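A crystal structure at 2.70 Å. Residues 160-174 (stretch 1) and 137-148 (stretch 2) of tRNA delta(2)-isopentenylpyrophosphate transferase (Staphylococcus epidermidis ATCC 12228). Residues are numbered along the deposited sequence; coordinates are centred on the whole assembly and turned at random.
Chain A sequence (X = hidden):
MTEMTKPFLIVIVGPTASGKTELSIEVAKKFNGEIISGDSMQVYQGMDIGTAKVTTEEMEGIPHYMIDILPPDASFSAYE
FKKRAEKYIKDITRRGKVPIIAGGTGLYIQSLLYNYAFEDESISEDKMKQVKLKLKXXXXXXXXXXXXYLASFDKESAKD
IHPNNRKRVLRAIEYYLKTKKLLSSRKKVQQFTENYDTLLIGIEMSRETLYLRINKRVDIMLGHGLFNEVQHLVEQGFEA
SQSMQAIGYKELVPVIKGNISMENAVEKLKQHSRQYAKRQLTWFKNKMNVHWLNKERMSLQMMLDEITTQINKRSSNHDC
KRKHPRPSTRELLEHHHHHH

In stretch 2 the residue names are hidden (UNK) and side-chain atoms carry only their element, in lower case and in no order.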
# COMPACT_ATOMS: atom_id res chain seq x y z
N ASP A 160 13.71 -12.97 -22.47
CA ASP A 160 12.33 -13.46 -22.51
C ASP A 160 11.26 -12.42 -22.91
O ASP A 160 10.31 -12.76 -23.62
CB ASP A 160 11.96 -14.02 -21.17
CG ASP A 160 12.12 -13.01 -20.10
OD1 ASP A 160 13.20 -12.99 -19.46
OD2 ASP A 160 11.17 -12.20 -19.94
N ILE A 161 11.37 -11.18 -22.44
CA ILE A 161 10.40 -10.15 -22.80
C ILE A 161 10.43 -9.88 -24.32
O ILE A 161 11.44 -9.43 -24.85
CB ILE A 161 10.69 -8.83 -22.01
CG1 ILE A 161 10.54 -9.07 -20.52
CG2 ILE A 161 9.74 -7.72 -22.43
CD1 ILE A 161 10.78 -7.85 -19.69
N HIS A 162 9.34 -10.17 -25.02
CA HIS A 162 9.30 -9.95 -26.46
C HIS A 162 9.31 -8.44 -26.76
O HIS A 162 8.66 -7.66 -26.07
CB HIS A 162 8.05 -10.62 -27.04
CG HIS A 162 7.95 -10.56 -28.53
ND1 HIS A 162 7.65 -9.40 -29.20
CD2 HIS A 162 8.11 -11.52 -29.48
CE1 HIS A 162 7.62 -9.64 -30.50
NE2 HIS A 162 7.90 -10.92 -30.69
N PRO A 163 10.07 -8.01 -27.78
CA PRO A 163 10.15 -6.57 -28.12
C PRO A 163 8.86 -5.80 -28.40
O PRO A 163 8.85 -4.56 -28.46
CB PRO A 163 11.16 -6.53 -29.29
CG PRO A 163 11.18 -7.91 -29.84
CD PRO A 163 10.95 -8.81 -28.65
N ASN A 164 7.76 -6.53 -28.54
CA ASN A 164 6.48 -5.90 -28.81
C ASN A 164 5.70 -5.65 -27.52
O ASN A 164 4.60 -5.09 -27.54
CB ASN A 164 5.65 -6.76 -29.78
CG ASN A 164 6.05 -6.52 -31.24
OD1 ASN A 164 5.53 -7.16 -32.16
ND2 ASN A 164 6.96 -5.57 -31.46
N ASN A 165 6.27 -6.05 -26.39
CA ASN A 165 5.62 -5.82 -25.11
C ASN A 165 6.28 -4.60 -24.47
O ASN A 165 6.84 -4.68 -23.38
CB ASN A 165 5.79 -7.02 -24.19
CG ASN A 165 4.97 -6.91 -22.94
OD1 ASN A 165 4.56 -5.81 -22.56
ND2 ASN A 165 4.71 -8.03 -22.29
N ARG A 166 6.20 -3.47 -25.16
CA ARG A 166 6.83 -2.25 -24.70
C ARG A 166 6.68 -2.02 -23.22
O ARG A 166 7.63 -1.60 -22.56
CB ARG A 166 6.31 -1.05 -25.47
CG ARG A 166 7.28 0.11 -25.44
CD ARG A 166 6.61 1.40 -25.88
NE ARG A 166 7.54 2.50 -26.12
CZ ARG A 166 8.48 2.49 -27.06
NH1 ARG A 166 9.27 3.54 -27.21
NH2 ARG A 166 8.64 1.43 -27.85
N LYS A 167 5.50 -2.29 -22.69
CA LYS A 167 5.28 -2.08 -21.25
C LYS A 167 6.35 -2.75 -20.40
O LYS A 167 7.13 -2.08 -19.71
CB LYS A 167 3.92 -2.61 -20.83
CG LYS A 167 3.03 -1.54 -20.30
CD LYS A 167 3.41 -1.08 -18.92
CE LYS A 167 2.22 -0.33 -18.31
NZ LYS A 167 2.49 0.22 -16.96
N ARG A 168 6.39 -4.08 -20.42
CA ARG A 168 7.36 -4.77 -19.61
C ARG A 168 8.80 -4.35 -19.89
O ARG A 168 9.63 -4.34 -18.97
CB ARG A 168 7.21 -6.28 -19.75
CG ARG A 168 6.23 -6.87 -18.75
CD ARG A 168 6.45 -8.38 -18.59
NE ARG A 168 7.84 -8.70 -18.25
CZ ARG A 168 8.27 -9.94 -17.99
NH1 ARG A 168 7.42 -10.96 -18.02
NH2 ARG A 168 9.55 -10.15 -17.67
N VAL A 169 9.10 -3.98 -21.13
CA VAL A 169 10.45 -3.56 -21.48
C VAL A 169 10.78 -2.24 -20.80
O VAL A 169 11.89 -2.06 -20.28
CB VAL A 169 10.64 -3.41 -23.01
CG1 VAL A 169 12.04 -2.92 -23.34
CG2 VAL A 169 10.41 -4.76 -23.69
N LEU A 170 9.84 -1.30 -20.80
CA LEU A 170 10.11 -0.02 -20.14
C LEU A 170 10.29 -0.23 -18.64
O LEU A 170 11.20 0.33 -18.03
CB LEU A 170 8.97 0.98 -20.38
CG LEU A 170 8.93 1.65 -21.75
CD1 LEU A 170 7.62 2.44 -21.89
CD2 LEU A 170 10.15 2.55 -21.93
N ARG A 171 9.41 -1.03 -18.05
CA ARG A 171 9.49 -1.31 -16.63
C ARG A 171 10.90 -1.77 -16.27
O ARG A 171 11.44 -1.39 -15.23
CB ARG A 171 8.49 -2.38 -16.26
CG ARG A 171 7.50 -1.91 -15.24
CD ARG A 171 7.69 -2.66 -13.93
NE ARG A 171 8.97 -2.37 -13.25
CZ ARG A 171 9.32 -1.19 -12.75
NH1 ARG A 171 10.49 -1.06 -12.15
NH2 ARG A 171 8.51 -0.14 -12.87
N ALA A 172 11.50 -2.59 -17.13
CA ALA A 172 12.84 -3.07 -16.89
C ALA A 172 13.83 -1.91 -17.07
O ALA A 172 14.66 -1.65 -16.21
CB ALA A 172 13.17 -4.20 -17.85
N ILE A 173 13.73 -1.21 -18.20
CA ILE A 173 14.61 -0.07 -18.46
C ILE A 173 14.42 1.00 -17.38
O ILE A 173 15.37 1.63 -16.94
CB ILE A 173 14.31 0.52 -19.83
CG1 ILE A 173 14.66 -0.51 -20.90
CG2 ILE A 173 15.09 1.81 -20.04
CD1 ILE A 173 14.11 -0.19 -22.24
N GLU A 174 13.18 1.18 -16.95
CA GLU A 174 12.86 2.15 -15.91
C GLU A 174 13.53 1.80 -14.57
O GLU A 174 14.12 2.67 -13.92
CB GLU A 174 11.35 2.19 -15.71
CG GLU A 174 10.88 3.16 -14.65
CD GLU A 174 9.38 3.08 -14.41
OE1 GLU A 174 8.90 3.87 -13.56
OE2 GLU A 174 8.70 2.24 -15.06
N UNK A 137 12.53 10.48 -23.44
CA UNK A 137 13.42 10.63 -24.58
C UNK A 137 13.61 9.27 -25.24
O UNK A 137 14.37 9.13 -26.20
c UNK A 137 14.78 11.20 -24.14
c UNK A 137 16.01 13.22 -23.09
o UNK A 137 16.95 12.42 -22.86
c UNK A 137 14.71 12.68 -23.69
o UNK A 137 16.08 14.45 -22.84
N UNK A 138 12.90 8.27 -24.73
CA UNK A 138 12.99 6.93 -25.30
C UNK A 138 11.70 6.57 -25.98
O UNK A 138 11.60 5.50 -26.59
c UNK A 138 15.78 5.77 -24.66
c UNK A 138 13.30 5.89 -24.23
c UNK A 138 14.69 5.90 -23.60
c UNK A 138 14.76 4.76 -22.61
N UNK A 139 10.71 7.46 -25.88
CA UNK A 139 9.41 7.24 -26.51
C UNK A 139 9.61 7.23 -28.03
O UNK A 139 8.86 6.59 -28.76
c UNK A 139 8.42 8.34 -26.12
o UNK A 139 5.79 9.12 -23.93
o UNK A 139 7.31 10.62 -24.48
c UNK A 139 6.94 9.43 -24.33
c UNK A 139 7.95 8.31 -24.66
N UNK A 140 10.64 7.93 -28.50
CA UNK A 140 10.92 7.97 -29.91
C UNK A 140 11.25 6.57 -30.43
O UNK A 140 10.63 6.08 -31.37
c UNK A 140 13.66 7.60 -33.21
n UNK A 140 14.70 7.53 -32.40
n UNK A 140 12.64 8.11 -32.54
c UNK A 140 13.03 8.39 -31.24
c UNK A 140 12.09 8.91 -30.20
c UNK A 140 14.34 8.02 -31.16
N UNK A 141 12.24 5.94 -29.81
CA UNK A 141 12.69 4.60 -30.19
C UNK A 141 11.57 3.65 -30.52
O UNK A 141 10.58 3.54 -29.79
c UNK A 141 15.62 3.36 -27.88
c UNK A 141 15.39 5.69 -28.78
c UNK A 141 15.07 4.22 -29.01
c UNK A 141 13.56 3.98 -29.09
N UNK A 142 11.74 2.94 -31.63
CA UNK A 142 10.74 1.97 -32.03
C UNK A 142 10.74 0.81 -31.05
O UNK A 142 11.51 0.79 -30.09
n UNK A 142 13.35 1.52 -34.15
c UNK A 142 12.42 0.83 -33.50
c UNK A 142 11.06 1.45 -33.43
o UNK A 142 12.64 -0.26 -32.96
N UNK A 143 9.87 -0.16 -31.29
CA UNK A 143 9.79 -1.32 -30.41
C UNK A 143 11.09 -2.11 -30.30
O UNK A 143 11.49 -2.50 -29.20
o UNK A 143 6.43 -2.74 -30.28
n UNK A 143 7.68 -1.64 -28.76
c UNK A 143 7.50 -2.22 -29.94
c UNK A 143 8.68 -2.24 -30.88
N UNK A 144 11.75 -2.34 -31.43
CA UNK A 144 13.00 -3.10 -31.43
C UNK A 144 14.22 -2.29 -30.99
O UNK A 144 15.09 -2.80 -30.29
o UNK A 144 13.25 -6.08 -32.30
c UNK A 144 12.75 -5.15 -32.95
c UNK A 144 13.27 -3.71 -32.82
n UNK A 144 11.74 -5.34 -33.79
N UNK A 145 14.29 -1.02 -31.37
CA UNK A 145 15.44 -0.21 -30.98
C UNK A 145 15.48 -0.09 -29.46
O UNK A 145 16.55 -0.12 -28.86
c UNK A 145 17.92 4.02 -32.49
c UNK A 145 16.73 1.87 -31.75
c UNK A 145 15.37 1.17 -31.64
n UNK A 145 17.70 5.44 -32.86
c UNK A 145 16.58 3.28 -32.36
N UNK A 146 14.31 0.04 -28.85
CA UNK A 146 14.20 0.16 -27.39
C UNK A 146 14.56 -1.17 -26.72
O UNK A 146 15.03 -1.19 -25.58
c UNK A 146 12.53 0.61 -25.48
c UNK A 146 12.79 0.55 -26.99
c UNK A 146 13.23 1.81 -24.89
c UNK A 146 11.03 0.68 -25.20
N UNK A 147 14.31 -2.26 -27.43
CA UNK A 147 14.61 -3.61 -26.93
C UNK A 147 16.11 -3.82 -26.94
O UNK A 147 16.66 -4.40 -26.00
c UNK A 147 14.56 -7.18 -27.78
n UNK A 147 14.29 -8.20 -26.89
n UNK A 147 13.43 -6.42 -26.08
c UNK A 147 14.01 -6.05 -27.27
c UNK A 147 13.93 -4.66 -27.82
c UNK A 147 13.60 -7.71 -25.87
N UNK A 148 16.76 -3.36 -28.01
CA UNK A 148 18.22 -3.48 -28.16
C UNK A 148 18.82 -2.78 -26.95
O UNK A 148 19.70 -3.31 -26.28
o UNK A 148 18.73 -5.38 -30.49
o UNK A 148 17.80 -4.83 -32.42
c UNK A 148 18.22 -4.53 -31.27
c UNK A 148 18.10 -3.08 -30.80
c UNK A 148 18.75 -2.76 -29.42

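Position 137 carries three carbons in a row, the third bearing two oxygens, and stays out of reach of stretch 1: Glu137. Position 138 has four carbons forked at the second, with CB directed toward the other stretch; one branch tip lies 3.9 Å from CG2 of Ile173. That apolar fork is Leu138. Position 139 repeats three carbons ending in two oxygens, its CB pointing away, and is Glu139. At 140 one carbon leads to a five-membered ring of three carbons and two nitrogens, also turned away, so it is His140.

Position 141 again shows four carbons forked at the second. Its main contribution is backbone: NH1 of Arg166 donates a hydrogen bond to the O of this residue at 2.9 Å. It is Leu141. Position 142 has two carbons, the second carrying one oxygen and one nitrogen, and its side chain faces away from stretch 1. Its oxygen instead accepts from the backbone N of position 145, at a very short 2.4 Å, capping the helix start. This is Asn142.

Position 143 has the same four-atom amide, packed near Pro163, Asn164 and Arg166: Asn143. Position 144, another two carbons with one oxygen and one nitrogen, brings its oxygen to 3.7 Å from CB of Pro163 and is Asn144. Position 145 extends four carbons in a row to a nitrogen, out of reach of stretch 1: Lys145.

Position 146 is a four-carbon fork, buried and directed toward stretch 1, where it meets Arg166, Val169, Leu170 and Ile173; it is Leu146. Position 147 has one carbon and a five-membered ring with two nitrogens. CB of Pro163 sits over one ring face, 3.8 Å from the centroid, in a CH-pi contact, while CG2 of Val169 approaches the edge. This is His147. Position 148, three carbons ending in two oxygens, turns elsewhere and is Glu148.

The contact has a knob at its heart. Leu146 fills a hole between successive turns of the other helix, with its CD1 3.4 Å from CD1 of Ile173 and its CD2 3.9 Å from CD2 of Leu170. Arg166 joins the greasy and polar parts: Leu146 CD2 covers one face of its guanidinium, 3.6 Å from Arg166 CZ, while the edge meets backbone carbonyls of the loop before the second helix. The helix directions differ by 31°, and Pro163 packs on His147 just before the first helix begins. The design rule is compact: one leucine knob, one arginine reading loop carbonyls, one proline on a ring.

Stretch 2, residues 137-148: ELEHLNNNKLHE
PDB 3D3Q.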